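Long-range contact in aclacinomycin-N/aclacinomycin-A oxidase (Streptomyces galilaeus, PDB 2IPI), which uses bicovalently bound FAD and oxygen to oxidise the terminal sugar of aclacinomycins in the last two steps of their biosynthesis: residues 405-417 / 488-500. Residues are numbered along the deposited sequence; the frame is centred on the assembly and turned at random.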
loop_
_atom_site.group_PDB
_atom_site.type_symbol
_atom_site.label_atom_id
_atom_site.label_comp_id
_atom_site.label_asym_id
_atom_site.label_seq_id
_atom_site.Cartn_x
_atom_site.Cartn_y
_atom_site.Cartn_z
ATOM N N SER A 405 -7.891 16.386 -0.918
ATOM C CA SER A 405 -7.726 17.815 -0.696
ATOM C C SER A 405 -6.492 18.302 -1.461
ATOM O O SER A 405 -6.364 19.492 -1.736
ATOM C CB SER A 405 -7.585 18.170 0.781
ATOM O OG SER A 405 -8.451 17.449 1.651
ATOM N N VAL A 406 -5.595 17.392 -1.800
ATOM C CA VAL A 406 -4.415 17.674 -2.604
ATOM C C VAL A 406 -4.698 17.616 -4.097
ATOM O O VAL A 406 -5.307 16.645 -4.561
ATOM C CB VAL A 406 -3.339 16.608 -2.292
ATOM C CG1 VAL A 406 -2.083 16.837 -3.112
ATOM C CG2 VAL A 406 -3.033 16.580 -0.801
ATOM N N PRO A 407 -4.276 18.573 -4.902
ATOM C CA PRO A 407 -4.408 18.465 -6.365
ATOM C C PRO A 407 -3.717 17.221 -6.921
ATOM O O PRO A 407 -2.597 16.863 -6.549
ATOM C CB PRO A 407 -3.719 19.733 -6.876
ATOM C CG PRO A 407 -3.882 20.692 -5.739
ATOM C CD PRO A 407 -3.640 19.850 -4.507
ATOM N N GLU A 408 -4.413 16.537 -7.830
ATOM C CA GLU A 408 -3.990 15.303 -8.480
ATOM C C GLU A 408 -2.550 15.367 -8.963
ATOM O O GLU A 408 -1.758 14.430 -8.951
ATOM C CB GLU A 408 -4.926 15.022 -9.661
ATOM C CG GLU A 408 -4.485 13.969 -10.647
ATOM C CD GLU A 408 -5.603 13.024 -11.061
ATOM O OE1 GLU A 408 -6.663 13.005 -10.401
ATOM O OE2 GLU A 408 -5.413 12.295 -12.061
ATOM N N THR A 409 -2.184 16.559 -9.403
ATOM C CA THR A 409 -0.871 16.856 -9.912
ATOM C C THR A 409 0.106 17.315 -8.838
ATOM O O THR A 409 1.217 17.649 -9.225
ATOM C CB THR A 409 -1.000 17.988 -10.957
ATOM O OG1 THR A 409 0.293 18.333 -11.464
ATOM C CG2 THR A 409 -1.560 19.232 -10.278
ATOM N N ALA A 410 -0.260 17.376 -7.565
ATOM C CA ALA A 410 0.576 17.998 -6.550
ATOM C C ALA A 410 1.547 17.002 -5.941
ATOM O O ALA A 410 2.543 17.414 -5.335
ATOM C CB ALA A 410 -0.276 18.619 -5.451
ATOM N N THR A 411 1.303 15.724 -6.166
ATOM C CA THR A 411 2.136 14.600 -5.739
ATOM C C THR A 411 2.216 13.571 -6.852
ATOM O O THR A 411 1.576 13.843 -7.874
ATOM C CB THR A 411 1.479 14.055 -4.455
ATOM O OG1 THR A 411 2.360 13.341 -3.605
ATOM C CG2 THR A 411 0.396 13.097 -4.882
ATOM N N ALA A 412 2.906 12.451 -6.750
ATOM C CA ALA A 412 2.924 11.376 -7.725
ATOM C C ALA A 412 1.941 10.269 -7.326
ATOM O O ALA A 412 2.016 9.140 -7.803
ATOM C CB ALA A 412 4.310 10.777 -7.946
ATOM N N THR A 413 1.052 10.623 -6.411
ATOM C CA THR A 413 -0.174 9.888 -6.147
ATOM C C THR A 413 -1.347 10.704 -6.707
ATOM O O THR A 413 -1.794 11.684 -6.094
ATOM C CB THR A 413 -0.468 9.582 -4.674
ATOM O OG1 THR A 413 -0.844 10.763 -3.978
ATOM C CG2 THR A 413 0.774 9.053 -4.001
ATOM N N ALA A 414 -1.768 10.259 -7.885
ATOM C CA ALA A 414 -2.750 11.005 -8.658
ATOM C C ALA A 414 -4.168 10.837 -8.138
ATOM O O ALA A 414 -4.961 11.776 -8.160
ATOM C CB ALA A 414 -2.689 10.567 -10.118
ATOM N N GLN A 415 -4.499 9.646 -7.673
ATOM C CA GLN A 415 -5.890 9.341 -7.340
ATOM C C GLN A 415 -6.397 10.183 -6.186
ATOM O O GLN A 415 -6.337 9.795 -5.031
ATOM C CB GLN A 415 -6.001 7.844 -7.033
ATOM C CG GLN A 415 -5.830 6.971 -8.266
ATOM C CD GLN A 415 -4.402 6.535 -8.520
ATOM O OE1 GLN A 415 -4.120 5.806 -9.485
ATOM N NE2 GLN A 415 -3.469 6.952 -7.661
ATOM N N ARG A 416 -6.912 11.378 -6.487
ATOM C CA ARG A 416 -7.360 12.256 -5.406
ATOM C C ARG A 416 -8.847 12.554 -5.467
ATOM O O ARG A 416 -9.269 13.639 -5.073
ATOM C CB ARG A 416 -6.529 13.552 -5.419
ATOM C CG ARG A 416 -5.044 13.270 -5.231
ATOM C CD ARG A 416 -4.691 12.773 -3.830
ATOM N NE ARG A 416 -3.237 12.800 -3.647
ATOM C CZ ARG A 416 -2.628 12.981 -2.475
ATOM N NH1 ARG A 416 -3.347 13.149 -1.379
ATOM N NH2 ARG A 416 -1.297 12.991 -2.424
ATOM N N ASP A 417 -9.682 11.619 -5.928
ATOM C CA ASP A 417 -11.134 11.903 -5.876
ATOM C C ASP A 417 -11.883 10.565 -5.910
ATOM O O ASP A 417 -12.813 10.398 -6.692
ATOM C CB ASP A 417 -11.573 12.841 -6.980
ATOM C CG ASP A 417 -13.031 13.238 -7.011
ATOM O OD1 ASP A 417 -13.667 13.144 -8.085
ATOM O OD2 ASP A 417 -13.615 13.648 -5.985
ATOM N N THR A 488 -1.363 4.308 -17.463
ATOM C CA THR A 488 -2.580 5.100 -17.295
ATOM C C THR A 488 -3.315 4.622 -16.046
ATOM O O THR A 488 -3.779 5.390 -15.216
ATOM C CB THR A 488 -3.489 4.969 -18.529
ATOM O OG1 THR A 488 -2.777 5.507 -19.665
ATOM C CG2 THR A 488 -4.785 5.751 -18.369
ATOM N N LEU A 489 -3.390 3.289 -15.946
ATOM C CA LEU A 489 -4.143 2.661 -14.880
ATOM C C LEU A 489 -3.610 3.106 -13.523
ATOM O O LEU A 489 -4.394 3.452 -12.652
ATOM C CB LEU A 489 -4.093 1.135 -14.984
ATOM C CG LEU A 489 -4.852 0.481 -16.140
ATOM C CD1 LEU A 489 -4.919 -1.023 -15.917
ATOM C CD2 LEU A 489 -6.256 1.047 -16.301
ATOM N N TYR A 490 -2.278 3.086 -13.380
ATOM C CA TYR A 490 -1.712 3.364 -12.056
ATOM C C TYR A 490 -1.454 4.839 -11.782
ATOM O O TYR A 490 -1.489 5.282 -10.624
ATOM C CB TYR A 490 -0.403 2.582 -11.916
ATOM C CG TYR A 490 -0.522 1.135 -11.536
ATOM C CD1 TYR A 490 0.030 0.151 -12.350
ATOM C CD2 TYR A 490 -1.177 0.692 -10.391
ATOM C CE1 TYR A 490 -0.053 -1.199 -12.044
ATOM C CE2 TYR A 490 -1.268 -0.653 -10.072
ATOM C CZ TYR A 490 -0.711 -1.602 -10.896
ATOM O OH TYR A 490 -0.793 -2.951 -10.588
ATOM N N TYR A 491 -1.123 5.653 -12.777
ATOM C CA TYR A 491 -0.667 7.012 -12.519
ATOM C C TYR A 491 -1.467 8.096 -13.226
ATOM O O TYR A 491 -1.146 9.283 -13.028
ATOM C CB TYR A 491 0.791 7.163 -13.004
ATOM C CG TYR A 491 1.805 6.188 -12.492
ATOM C CD1 TYR A 491 2.221 6.198 -11.157
ATOM C CD2 TYR A 491 2.377 5.240 -13.319
ATOM C CE1 TYR A 491 3.166 5.288 -10.700
ATOM C CE2 TYR A 491 3.311 4.335 -12.876
ATOM C CZ TYR A 491 3.705 4.364 -11.558
ATOM O OH TYR A 491 4.639 3.444 -11.166
ATOM N N LYS A 492 -2.446 7.742 -14.049
ATOM C CA LYS A 492 -3.211 8.673 -14.862
ATOM C C LYS A 492 -2.318 9.705 -15.529
ATOM O O LYS A 492 -1.251 9.341 -16.016
ATOM C CB LYS A 492 -4.285 9.358 -14.003
ATOM C CG LYS A 492 -5.226 8.297 -13.409
ATOM C CD LYS A 492 -5.980 8.872 -12.215
ATOM C CE LYS A 492 -7.009 9.909 -12.633
ATOM N NZ LYS A 492 -8.414 9.602 -12.250
ATOM N N GLY A 493 -2.699 10.977 -15.567
ATOM C CA GLY A 493 -1.926 11.984 -16.269
ATOM C C GLY A 493 -0.549 12.275 -15.717
ATOM O O GLY A 493 0.152 13.147 -16.232
ATOM N N ASN A 494 -0.152 11.580 -14.655
ATOM C CA ASN A 494 1.119 11.857 -13.993
ATOM C C ASN A 494 2.296 11.125 -14.596
ATOM O O ASN A 494 3.443 11.479 -14.298
ATOM C CB ASN A 494 0.998 11.500 -12.503
ATOM C CG ASN A 494 0.483 12.688 -11.712
ATOM O OD1 ASN A 494 0.144 13.738 -12.264
ATOM N ND2 ASN A 494 0.427 12.514 -10.388
ATOM N N TYR A 495 2.051 10.121 -15.421
ATOM C CA TYR A 495 3.109 9.299 -15.969
ATOM C C TYR A 495 4.182 10.026 -16.772
ATOM O O TYR A 495 5.366 9.691 -16.576
ATOM C CB TYR A 495 2.523 8.224 -16.901
ATOM C CG TYR A 495 3.469 7.088 -17.198
ATOM C CD1 TYR A 495 3.797 6.798 -18.524
ATOM C CD2 TYR A 495 4.027 6.302 -16.194
ATOM C CE1 TYR A 495 4.659 5.761 -18.813
ATOM C CE2 TYR A 495 4.888 5.258 -16.487
ATOM C CZ TYR A 495 5.205 4.994 -17.807
ATOM O OH TYR A 495 6.055 3.960 -18.141
ATOM N N PRO A 496 3.835 10.947 -17.654
ATOM C CA PRO A 496 4.919 11.570 -18.453
ATOM C C PRO A 496 5.939 12.241 -17.537
ATOM O O PRO A 496 7.149 12.118 -17.675
ATOM C CB PRO A 496 4.184 12.595 -19.306
ATOM C CG PRO A 496 2.780 12.086 -19.387
ATOM C CD PRO A 496 2.531 11.517 -18.015
ATOM N N ARG A 497 5.407 12.976 -16.551
ATOM C CA ARG A 497 6.269 13.661 -15.595
ATOM C C ARG A 497 7.160 12.673 -14.851
ATOM O O ARG A 497 8.322 12.951 -14.582
ATOM C CB ARG A 497 5.430 14.466 -14.600
ATOM N N LEU A 498 6.650 11.463 -14.567
ATOM C CA LEU A 498 7.511 10.427 -13.989
ATOM C C LEU A 498 8.517 9.849 -14.971
ATOM O O LEU A 498 9.630 9.446 -14.585
ATOM C CB LEU A 498 6.661 9.273 -13.432
ATOM C CG LEU A 498 5.955 9.605 -12.105
ATOM C CD1 LEU A 498 4.777 8.673 -11.872
ATOM C CD2 LEU A 498 6.970 9.536 -10.969
ATOM N N GLN A 499 8.149 9.803 -16.250
ATOM C CA GLN A 499 9.090 9.327 -17.264
ATOM C C GLN A 499 10.327 10.224 -17.337
ATOM O O GLN A 499 11.431 9.700 -17.533
ATOM C CB GLN A 499 8.448 9.258 -18.650
ATOM C CG GLN A 499 7.410 8.155 -18.807
ATOM C CD GLN A 499 7.043 7.902 -20.259
ATOM O OE1 GLN A 499 6.277 8.639 -20.879
ATOM N NE2 GLN A 499 7.589 6.830 -20.829
ATOM N N LYS A 500 10.100 11.537 -17.212
ATOM C CA LYS A 500 11.211 12.471 -17.347
ATOM C C LYS A 500 12.154 12.382 -16.151
ATOM O O LYS A 500 13.369 12.571 -16.252
ATOM C CB LYS A 500 10.692 13.901 -17.502
HETATM O O HOH W 1 1.710 16.042 -12.768
HETATM O O HOH W 2 -0.790 7.703 -8.769
#
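N494 reaches from the turn between two helices into the irregular loop 405-417. Its CB points at the loop. CG lies 4.1 Å from A414 CB. ND2 donates to the backbone O of E408 over 3.2 Å, with an N-H...O angle of 147°. That acceptor is tilted 23° out of the amide plane. N494 ND2 also lies 3.1 Å from T411 O. OD1 accepts from a water that also bonds T409 OG1. Both ends of the amide are thus engaged, which fixes its rotation.

Beside it, A414 points its CB at the helix end, 3.5 Å from Y491 O. A412 CB rests against L498 CD2 at 4.2 Å, and L498 CD1 lies over one face of the Y491 ring, toward its rim. A second water joins the backbones: it donates to A412 O and Y490 O and accepts from A414 N.

K492 leaves the helix with positive phi. Its chain crosses that of E408 at about a right angle. E408 CG lies opposite the backbone N (chi1 167°) and the chain bends at chi2, carrying the carboxylate to K492. E408 OE2 meets the lysine carbons, 3.5 Å from K492 CD and closer still to CE. K492 NZ, 4.0 Å from E408 OE2, forms its salt bridge with E463.

On the far side of helix 486-491, Y490 OH bonds the backbone O of Y469, a proton acceptor of the active site. The loop links strands 391-398 and 420-428, neighbours in the seven-stranded antiparallel sheet. It meets the junction of helices 486-491 and 495-505 in the berberine-like C-terminal region.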